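Local structure of diphthine synthase (Entamoeba histolytica, 3I4T) at residues S165-I170 with E220-Q225; G149-V154 with H179-L184; D231-V236 with K253-L258. The protein probably methylates a modified histidine of elongation factor 2 with S-adenosylmethionine in diphthamide synthesis, as a diphthine synthase of the tetrapyrrole methylase family. All coordinates share one frame; numbering follows the deposited sequence.

Contact 1: residues S165-I170 with E220-Q225; sequences SYYPKI and EVEKEQ
Tyr167 reaches from near the start of helix 166-175 across to the C-terminal end of helix 211-225, and nearly everything in this contact is gathered round its ring. With CG anti to the backbone N (chi1 -180°), the ring leaves its own helix and runs past Val221, whose CG1 presses on CD1 of Tyr167 at 3.4 Å. At the far end the phenol OH of Tyr167 donates to OE1 of Glu222 over 2.6 Å. The carboxylate oxygen lies in the plane of the ring, at its edge, but the phenol meets it from above the carboxylate plane, 56° out of it. A bend at chi2 turns the Glu222 chain over to that spot. OE1 of Glu222 is shared by the phenol and Val229 N, OE2 takes Gly228 N, and the Tyr167 hydroxyl is bonded to Leu227 N, so both side chains bind backbone N-H groups of residues 227-229, just after the helix.

Tyr166 adds a lighter touch: its OH lies 3.4 Å from CG2 of Val221 and is hydrogen-bonded to Gln217 one turn earlier on the same helix. Packing thins out towards Gln225, which is partly exposed; its CB sits 3.7 Å from CE2 of Tyr167, and its amide plane stands almost at right angles to the ring.

The segment axes are 11.5 Å apart and cross at -82°, a separation spanned by the large tyrosines. Tyr166 also packs on Val152 and Val154 of strand 152-154, so helix 166-175 meets both that strand and helix 211-225.

Contact 2: residues G149-V154 with H179-L184; sequences GQTVSV and HTLVLL
Both backbone polar atoms of Val152, N and O, are used across this contact: its N donates to Leu181 O at 3.1 Å, almost straight with 177° at the hydrogen, and its O accepts from Leu183 N at 2.8 Å. Val154 N then returns to Leu183 O at 2.9 Å, giving the stepped bonding of a parallel pair, in which one residue bonds to two that flank its neighbour. The Val152 and Leu183 carbonyls each take a CA-H...O contact as well, from Val182 and Ser153 respectively.

Towards Gly149 the regular bridge pattern stops. Gly149 N still reaches His179 O at 2.8 Å, but a water fills the next step: it donates to Gly149 O and accepts from Leu181 N, 2.9 Å away, keeping that amide satisfied where no carbonyl of 149-154 meets it. Asn173 of the intervening helix serves both Gln150 O and the Thr180 hydroxyl, while the His179 ring is held by Ala273 N and Glu280. Further backbone bonds join Thr180 with Ile271, Val182 with Leu269, and Thr151 with the second subunit.

Side chains close the seam on both faces. On one, CG2 of Val154 meets CG1 of Val182 at 3.5 Å, and the side chains of Val152 and Thr180 cross at about a right angle, meeting through their CG2 methyls. On the other, the Thr151 methyl, CG2, touches both CD2 of Leu181 and CD1 of Leu183, 3.8 Å from each; Tyr146 of the second subunit packs on Thr151 and Leu183 here.

Strand 152-154, helix 166-175 and strand 180-187 form a beta-alpha-beta unit, and this parallel pairing is the one such a crossover produces.

Contact 3: residues D231-V236 with K253-L258; sequences DEDTMV and KMKDLL
Met235 and Lys253 face each other as an antiparallel non-hydrogen-bonded pair where the hairpin of strands 235-240 and 248-253 ends, their CA atoms 4.4 Å apart. Beyond the pair the strand pairing gives way to other structure: Asp231 to Thr234 make a type I beta turn, while Lys253, at the N-cap position, leads into the short helix 254-257.

On the Met235 face, the thioether crosses the lysine at a slant, with SD of Met235 3.9 Å from CG of Lys253. Further out Lys253 lies alongside Asp233, both pointing the same way, so that the lysine's aliphatic CD comes within 3.4 Å of Asp233 OD1. Lys255 approaches that carboxylate across the line of the aspartate instead of along it: NZ of Lys255 is 3.4 Å from OD1 of Asp233, a salt bridge whose hydrogen bond is weak. Its CG sits between the backbone N and the carbonyl carbon (chi1 62°), and from there the chain extends straight past Glu232, with CB of Lys255 3.5 Å from CG of Glu232. Lys253 also has a long ion pair with Asp256.

The other side is buried and apolar. Val236 and Met254 stand at about a right angle, CG1 of Val236 4.0 Å from CG of Met254, whereas Val236 and Leu257 slide past each other in opposite directions. Met254 and Leu257 both also pack on Ile215 of helix 211-225.

Backbone bonds tie the turn to the helix start. Met254 N gives a weak bond to Thr234 O, and Lys255 N reaches Glu232 O at 3.0 Å, in the carbonyl plane and on a lone pair.

Overall arrangement
All three contacts lie on the same side of the chain's centre, in the part of the fold built round the mixed sheet. Contacts 1 and 2 are interleaved along the chain, their segments alternating, and they touch where Tyr166 and Lys169 of helix 166-175 lie on strand 152-154; the centres of the two contacts are about 13 Å apart. Contact 3 follows in sequence, its centre about 15 Å from that of contact 1 and 16 Å from that of contact 2, and touches neither. Helix 211-225 supplies one side of contact 1 and packs on both others. Together they join the parallel crossover, this helix and the hairpin end into one region, with contact 2 also at the subunit interface.

Contact 1: residues S165-I170 with E220-Q225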
loop_
_atom_site.group_PDB
_atom_site.type_symbol
_atom_site.label_atom_id
_atom_site.label_comp_id
_atom_site.label_asym_id
_atom_site.label_seq_id
_atom_site.Cartn_x
_atom_site.Cartn_y
_atom_site.Cartn_z
ATOM N N SER A 165 -16.318 -5.505 -16.897
ATOM C CA SER A 165 -15.388 -4.411 -17.205
ATOM C C SER A 165 -13.948 -4.679 -16.808
ATOM O O SER A 165 -13.029 -4.178 -17.441
ATOM C CB SER A 165 -15.835 -3.140 -16.496
ATOM O OG SER A 165 -16.608 -2.353 -17.376
ATOM N N TYR A 166 -13.751 -5.439 -15.739
ATOM C CA TYR A 166 -12.422 -5.782 -15.274
ATOM C C TYR A 166 -11.639 -6.584 -16.319
ATOM O O TYR A 166 -10.405 -6.545 -16.328
ATOM C CB TYR A 166 -12.522 -6.610 -13.993
ATOM C CG TYR A 166 -13.410 -7.835 -14.109
ATOM C CD1 TYR A 166 -12.934 -9.022 -14.659
ATOM C CD2 TYR A 166 -14.724 -7.806 -13.654
ATOM C CE1 TYR A 166 -13.750 -10.142 -14.758
ATOM C CE2 TYR A 166 -15.539 -8.915 -13.742
ATOM C CZ TYR A 166 -15.047 -10.082 -14.291
ATOM O OH TYR A 166 -15.866 -11.184 -14.377
ATOM N N TYR A 167 -12.360 -7.294 -17.188
ATOM C CA TYR A 167 -11.769 -8.284 -18.085
ATOM C C TYR A 167 -10.746 -7.671 -19.043
ATOM O O TYR A 167 -9.601 -8.135 -19.064
ATOM C CB TYR A 167 -12.855 -9.104 -18.815
ATOM C CG TYR A 167 -12.351 -10.176 -19.774
ATOM C CD1 TYR A 167 -11.900 -11.415 -19.306
ATOM C CD2 TYR A 167 -12.355 -9.962 -21.146
ATOM C CE1 TYR A 167 -11.450 -12.403 -20.185
ATOM C CE2 TYR A 167 -11.912 -10.938 -22.027
ATOM C CZ TYR A 167 -11.461 -12.158 -21.539
ATOM O OH TYR A 167 -11.029 -13.127 -22.426
ATOM N N PRO A 168 -11.139 -6.627 -19.818
ATOM C CA PRO A 168 -10.169 -5.981 -20.703
ATOM C C PRO A 168 -8.981 -5.395 -19.950
ATOM O O PRO A 168 -7.880 -5.414 -20.479
ATOM C CB PRO A 168 -10.981 -4.853 -21.372
ATOM C CG PRO A 168 -12.119 -4.617 -20.455
ATOM C CD PRO A 168 -12.459 -5.976 -19.917
ATOM N N LYS A 169 -9.198 -4.887 -18.738
ATOM C CA LYS A 169 -8.095 -4.374 -17.905
ATOM C C LYS A 169 -7.120 -5.474 -17.447
ATOM O O LYS A 169 -5.922 -5.216 -17.310
ATOM C CB LYS A 169 -8.624 -3.623 -16.685
ATOM C CG LYS A 169 -9.489 -2.408 -17.002
ATOM C CD LYS A 169 -10.016 -1.760 -15.717
ATOM C CE LYS A 169 -11.011 -0.652 -16.053
ATOM N NZ LYS A 169 -11.596 -0.006 -14.851
ATOM N N ILE A 170 -7.622 -6.684 -17.199
ATOM C CA ILE A 170 -6.740 -7.818 -16.891
ATOM C C ILE A 170 -5.899 -8.176 -18.126
ATOM O O ILE A 170 -4.710 -8.490 -18.007
ATOM C CB ILE A 170 -7.515 -9.075 -16.373
ATOM C CG1 ILE A 170 -8.269 -8.751 -15.076
ATOM C CG2 ILE A 170 -6.559 -10.241 -16.130
ATOM C CD1 ILE A 170 -9.168 -9.864 -14.587
ATOM N N GLU A 220 -16.292 -17.996 -16.725
ATOM C CA GLU A 220 -17.471 -17.821 -17.564
ATOM C C GLU A 220 -17.320 -16.651 -18.550
ATOM O O GLU A 220 -17.789 -16.717 -19.691
ATOM C CB GLU A 220 -18.685 -17.612 -16.671
ATOM C CG GLU A 220 -20.006 -17.864 -17.342
ATOM C CD GLU A 220 -21.165 -17.505 -16.441
ATOM O OE1 GLU A 220 -21.281 -18.091 -15.340
ATOM O OE2 GLU A 220 -21.967 -16.630 -16.834
ATOM N N VAL A 221 -16.671 -15.585 -18.093
ATOM C CA VAL A 221 -16.372 -14.428 -18.921
ATOM C C VAL A 221 -15.364 -14.795 -20.017
ATOM O O VAL A 221 -15.515 -14.381 -21.158
ATOM C CB VAL A 221 -15.881 -13.255 -18.048
ATOM C CG1 VAL A 221 -15.227 -12.166 -18.876
ATOM C CG2 VAL A 221 -17.038 -12.687 -17.217
ATOM N N GLU A 222 -14.346 -15.585 -19.678
ATOM C CA GLU A 222 -13.376 -16.002 -20.685
ATOM C C GLU A 222 -14.053 -16.878 -21.738
ATOM O O GLU A 222 -13.777 -16.747 -22.920
ATOM C CB GLU A 222 -12.165 -16.713 -20.058
ATOM C CG GLU A 222 -11.177 -17.352 -21.063
ATOM C CD GLU A 222 -10.432 -16.347 -21.955
ATOM O OE1 GLU A 222 -9.926 -15.314 -21.464
ATOM O OE2 GLU A 222 -10.336 -16.605 -23.172
ATOM N N LYS A 223 -14.949 -17.755 -21.300
ATOM C CA LYS A 223 -15.686 -18.608 -22.214
ATOM C C LYS A 223 -16.521 -17.765 -23.184
ATOM O O LYS A 223 -16.558 -18.050 -24.374
ATOM C CB LYS A 223 -16.570 -19.586 -21.431
ATOM C CG LYS A 223 -17.274 -20.623 -22.298
ATOM C CD LYS A 223 -18.408 -21.326 -21.559
ATOM C CE LYS A 223 -19.474 -21.777 -22.559
ATOM N NZ LYS A 223 -20.472 -22.735 -21.965
ATOM N N GLU A 224 -17.162 -16.719 -22.665
ATOM C CA GLU A 224 -18.043 -15.855 -23.460
ATOM C C GLU A 224 -17.294 -14.867 -24.336
ATOM O O GLU A 224 -17.792 -14.483 -25.390
ATOM C CB GLU A 224 -19.036 -15.096 -22.562
ATOM C CG GLU A 224 -20.198 -15.974 -22.053
ATOM C CD GLU A 224 -21.034 -15.329 -20.936
ATOM O OE1 GLU A 224 -20.947 -14.089 -20.738
ATOM O OE2 GLU A 224 -21.785 -16.075 -20.251
ATOM N N GLN A 225 -16.106 -14.453 -23.905
ATOM C CA GLN A 225 -15.372 -13.413 -24.617
ATOM C C GLN A 225 -14.142 -13.946 -25.364
ATOM O O GLN A 225 -13.700 -13.328 -26.332
ATOM C CB GLN A 225 -15.008 -12.278 -23.659
ATOM C CG GLN A 225 -15.586 -10.934 -24.062
ATOM C CD GLN A 225 -16.494 -10.363 -22.991
ATOM O OE1 GLN A 225 -17.635 -10.803 -22.825
ATOM N NE2 GLN A 225 -15.998 -9.373 -22.256
#

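Contact 2: residues G149-V154 with H179-L184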
loop_
_atom_site.group_PDB
_atom_site.type_symbol
_atom_site.label_atom_id
_atom_site.label_comp_id
_atom_site.label_asym_id
_atom_site.label_seq_id
_atom_site.Cartn_x
_atom_site.Cartn_y
_atom_site.Cartn_z
ATOM N N GLY A 149 0.071 -4.150 -12.049
ATOM C CA GLY A 149 -0.582 -3.208 -12.960
ATOM C C GLY A 149 -1.783 -2.634 -12.240
ATOM O O GLY A 149 -1.780 -2.579 -10.999
ATOM N N GLN A 150 -2.821 -2.229 -12.987
ATOM C CA GLN A 150 -3.999 -1.648 -12.338
ATOM C C GLN A 150 -4.867 -2.680 -11.605
ATOM O O GLN A 150 -4.970 -3.846 -12.016
ATOM C CB GLN A 150 -4.799 -0.748 -13.276
ATOM C CG GLN A 150 -5.812 -1.400 -14.201
ATOM C CD GLN A 150 -6.418 -0.385 -15.183
ATOM O OE1 GLN A 150 -7.060 0.596 -14.776
ATOM N NE2 GLN A 150 -6.211 -0.616 -16.477
ATOM N N THR A 151 -5.459 -2.230 -10.498
ATOM C CA THR A 151 -6.285 -3.056 -9.628
ATOM C C THR A 151 -7.694 -3.146 -10.206
ATOM O O THR A 151 -8.220 -2.153 -10.747
ATOM C CB THR A 151 -6.288 -2.470 -8.202
ATOM O OG1 THR A 151 -4.932 -2.258 -7.777
ATOM C CG2 THR A 151 -7.010 -3.372 -7.204
ATOM N N VAL A 152 -8.296 -4.339 -10.118
ATOM C CA VAL A 152 -9.636 -4.562 -10.684
ATOM C C VAL A 152 -10.616 -5.108 -9.635
ATOM O O VAL A 152 -10.198 -5.711 -8.636
ATOM C CB VAL A 152 -9.621 -5.478 -11.935
ATOM C CG1 VAL A 152 -8.724 -4.911 -13.004
ATOM C CG2 VAL A 152 -9.203 -6.896 -11.575
ATOM N N SER A 153 -11.908 -4.886 -9.876
ATOM C CA SER A 153 -12.974 -5.309 -8.954
ATOM C C SER A 153 -13.977 -6.219 -9.639
ATOM O O SER A 153 -14.492 -5.897 -10.719
ATOM C CB SER A 153 -13.710 -4.098 -8.351
ATOM O OG SER A 153 -12.887 -3.422 -7.406
ATOM N N VAL A 154 -14.248 -7.357 -9.005
ATOM C CA VAL A 154 -15.287 -8.265 -9.475
ATOM C C VAL A 154 -16.552 -8.042 -8.640
ATOM O O VAL A 154 -16.487 -7.992 -7.414
ATOM C CB VAL A 154 -14.816 -9.739 -9.454
ATOM C CG1 VAL A 154 -15.929 -10.668 -9.912
ATOM C CG2 VAL A 154 -13.609 -9.913 -10.365
ATOM N N HIS A 179 1.352 -7.977 -12.991
ATOM C CA HIS A 179 0.461 -8.785 -12.148
ATOM C C HIS A 179 -0.844 -8.039 -11.912
ATOM O O HIS A 179 -0.890 -6.819 -12.045
ATOM C CB HIS A 179 1.099 -9.122 -10.786
ATOM C CG HIS A 179 2.475 -9.718 -10.874
ATOM N ND1 HIS A 179 2.815 -10.692 -11.790
ATOM C CD2 HIS A 179 3.591 -9.495 -10.136
ATOM C CE1 HIS A 179 4.086 -11.022 -11.631
ATOM N NE2 HIS A 179 4.579 -10.313 -10.629
ATOM N N THR A 180 -1.896 -8.774 -11.540
ATOM C CA THR A 180 -3.174 -8.164 -11.193
ATOM C C THR A 180 -3.656 -8.546 -9.789
ATOM O O THR A 180 -3.615 -9.720 -9.392
ATOM C CB THR A 180 -4.294 -8.490 -12.242
ATOM O OG1 THR A 180 -3.839 -8.193 -13.569
ATOM C CG2 THR A 180 -5.552 -7.687 -11.966
ATOM N N LEU A 181 -4.114 -7.533 -9.052
ATOM C CA LEU A 181 -4.855 -7.731 -7.819
ATOM C C LEU A 181 -6.328 -7.621 -8.124
ATOM O O LEU A 181 -6.782 -6.609 -8.657
ATOM C CB LEU A 181 -4.475 -6.681 -6.771
ATOM C CG LEU A 181 -5.333 -6.596 -5.505
ATOM C CD1 LEU A 181 -5.202 -7.871 -4.638
ATOM C CD2 LEU A 181 -4.932 -5.356 -4.725
ATOM N N VAL A 182 -7.065 -8.674 -7.787
ATOM C CA VAL A 182 -8.496 -8.738 -8.016
ATOM C C VAL A 182 -9.233 -8.582 -6.682
ATOM O O VAL A 182 -9.203 -9.471 -5.833
ATOM C CB VAL A 182 -8.887 -10.069 -8.684
ATOM C CG1 VAL A 182 -10.373 -10.077 -9.039
ATOM C CG2 VAL A 182 -8.027 -10.327 -9.918
ATOM N N LEU A 183 -9.867 -7.435 -6.491
ATOM C CA LEU A 183 -10.655 -7.191 -5.284
ATOM C C LEU A 183 -12.071 -7.703 -5.501
ATOM O O LEU A 183 -12.593 -7.629 -6.603
ATOM C CB LEU A 183 -10.634 -5.706 -4.909
ATOM C CG LEU A 183 -9.259 -5.133 -4.531
ATOM C CD1 LEU A 183 -9.375 -3.653 -4.225
ATOM C CD2 LEU A 183 -8.640 -5.870 -3.335
ATOM N N LEU A 184 -12.669 -8.260 -4.454
ATOM C CA LEU A 184 -13.966 -8.945 -4.568
ATOM C C LEU A 184 -15.072 -8.122 -3.901
ATOM O O LEU A 184 -14.797 -7.256 -3.074
ATOM C CB LEU A 184 -13.901 -10.366 -3.976
ATOM C CG LEU A 184 -12.742 -11.286 -4.390
ATOM C CD1 LEU A 184 -12.924 -12.709 -3.836
ATOM C CD2 LEU A 184 -12.558 -11.328 -5.891
HETATM O O HOH W 1 -3.139 -4.904 -9.786
#

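Contact 3: residues D231-V236 with K253-L258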
loop_
_atom_site.group_PDB
_atom_site.type_symbol
_atom_site.label_atom_id
_atom_site.label_comp_id
_atom_site.label_asym_id
_atom_site.label_seq_id
_atom_site.Cartn_x
_atom_site.Cartn_y
_atom_site.Cartn_z
ATOM N N ASP A 231 -6.900 -19.074 -18.439
ATOM C CA ASP A 231 -7.800 -20.227 -18.519
ATOM C C ASP A 231 -7.782 -21.130 -17.278
ATOM O O ASP A 231 -6.969 -20.948 -16.387
ATOM C CB ASP A 231 -7.602 -21.024 -19.835
ATOM C CG ASP A 231 -6.254 -21.763 -19.918
ATOM O OD1 ASP A 231 -5.387 -21.674 -19.013
ATOM O OD2 ASP A 231 -6.066 -22.459 -20.943
ATOM N N GLU A 232 -8.706 -22.084 -17.242
ATOM C CA GLU A 232 -8.773 -23.186 -16.267
ATOM C C GLU A 232 -7.437 -23.551 -15.594
ATOM O O GLU A 232 -7.374 -23.764 -14.372
ATOM C CB GLU A 232 -9.319 -24.417 -17.013
ATOM C CG GLU A 232 -10.089 -25.404 -16.175
ATOM C CD GLU A 232 -10.750 -26.497 -17.002
ATOM O OE1 GLU A 232 -10.041 -27.277 -17.680
ATOM O OE2 GLU A 232 -11.995 -26.586 -16.967
ATOM N N ASP A 233 -6.384 -23.634 -16.404
ATOM C CA ASP A 233 -5.074 -24.107 -15.958
ATOM C C ASP A 233 -4.109 -22.988 -15.553
ATOM O O ASP A 233 -2.966 -23.268 -15.190
ATOM C CB ASP A 233 -4.424 -24.974 -17.046
ATOM C CG ASP A 233 -5.201 -26.257 -17.323
ATOM O OD1 ASP A 233 -5.271 -27.121 -16.422
ATOM O OD2 ASP A 233 -5.732 -26.409 -18.447
ATOM N N THR A 234 -4.565 -21.734 -15.612
ATOM C CA THR A 234 -3.734 -20.583 -15.230
ATOM C C THR A 234 -3.469 -20.626 -13.726
ATOM O O THR A 234 -4.407 -20.767 -12.949
ATOM C CB THR A 234 -4.400 -19.228 -15.633
ATOM O OG1 THR A 234 -4.518 -19.153 -17.062
ATOM C CG2 THR A 234 -3.588 -18.031 -15.136
ATOM N N MET A 235 -2.199 -20.524 -13.336
ATOM C CA MET A 235 -1.785 -20.553 -11.928
ATOM C C MET A 235 -2.027 -19.194 -11.290
ATOM O O MET A 235 -1.481 -18.177 -11.734
ATOM C CB MET A 235 -0.300 -20.933 -11.783
ATOM C CG MET A 235 0.084 -22.334 -12.278
ATOM S SD MET A 235 -0.482 -23.686 -11.204
ATOM C CE MET A 235 0.749 -23.642 -9.901
ATOM N N VAL A 236 -2.841 -19.180 -10.244
ATOM C CA VAL A 236 -3.224 -17.947 -9.582
ATOM C C VAL A 236 -3.079 -18.127 -8.091
ATOM O O VAL A 236 -2.808 -19.228 -7.608
ATOM C CB VAL A 236 -4.681 -17.537 -9.899
ATOM C CG1 VAL A 236 -4.846 -17.233 -11.395
ATOM C CG2 VAL A 236 -5.675 -18.618 -9.432
ATOM N N LYS A 253 -3.940 -23.861 -9.853
ATOM C CA LYS A 253 -4.768 -23.688 -11.039
ATOM C C LYS A 253 -6.131 -23.130 -10.677
ATOM O O LYS A 253 -6.643 -23.376 -9.591
ATOM C CB LYS A 253 -4.932 -25.016 -11.795
ATOM C CG LYS A 253 -3.630 -25.690 -12.184
ATOM C CD LYS A 253 -3.790 -26.624 -13.380
ATOM C CE LYS A 253 -2.645 -27.650 -13.465
ATOM N NZ LYS A 253 -3.017 -28.939 -12.775
ATOM N N MET A 254 -6.721 -22.388 -11.606
ATOM C CA MET A 254 -8.072 -21.863 -11.442
ATOM C C MET A 254 -9.086 -22.955 -11.172
ATOM O O MET A 254 -9.943 -22.779 -10.308
ATOM C CB MET A 254 -8.481 -21.013 -12.643
ATOM C CG MET A 254 -7.603 -19.770 -12.782
ATOM S SD MET A 254 -8.315 -18.382 -13.701
ATOM C CE MET A 254 -9.477 -17.752 -12.496
ATOM N N LYS A 255 -8.974 -24.083 -11.878
ATOM C CA LYS A 255 -9.901 -25.209 -11.682
ATOM C C LYS A 255 -9.738 -25.872 -10.324
ATOM O O LYS A 255 -10.687 -26.453 -9.802
ATOM C CB LYS A 255 -9.765 -26.265 -12.782
ATOM C CG LYS A 255 -8.399 -26.942 -12.869
ATOM C CD LYS A 255 -8.341 -27.926 -14.024
ATOM C CE LYS A 255 -7.059 -28.738 -13.986
ATOM N NZ LYS A 255 -6.969 -29.719 -15.116
ATOM N N ASP A 256 -8.539 -25.784 -9.754
ATOM C CA ASP A 256 -8.276 -26.375 -8.448
ATOM C C ASP A 256 -8.706 -25.450 -7.325
ATOM O O ASP A 256 -9.223 -25.902 -6.298
ATOM C CB ASP A 256 -6.802 -26.737 -8.314
ATOM C CG ASP A 256 -6.423 -27.927 -9.160
ATOM O OD1 ASP A 256 -7.218 -28.886 -9.248
ATOM O OD2 ASP A 256 -5.325 -27.920 -9.745
ATOM N N LEU A 257 -8.503 -24.154 -7.525
ATOM C CA LEU A 257 -8.863 -23.164 -6.515
ATOM C C LEU A 257 -10.362 -22.879 -6.489
ATOM O O LEU A 257 -10.918 -22.566 -5.441
ATOM C CB LEU A 257 -8.010 -21.890 -6.654
ATOM C CG LEU A 257 -6.752 -21.833 -5.772
ATOM C CD1 LEU A 257 -5.806 -22.979 -6.014
ATOM C CD2 LEU A 257 -6.021 -20.522 -5.935
ATOM N N LEU A 258 -11.012 -23.029 -7.640
ATOM C CA LEU A 258 -12.483 -22.999 -7.742
ATOM C C LEU A 258 -13.248 -23.793 -6.649
ATOM O O LEU A 258 -14.337 -23.386 -6.232
ATOM C CB LEU A 258 -12.906 -23.481 -9.132
ATOM C CG LEU A 258 -14.382 -23.593 -9.532
ATOM C CD1 LEU A 258 -15.134 -22.262 -9.423
ATOM C CD2 LEU A 258 -14.497 -24.168 -10.951
#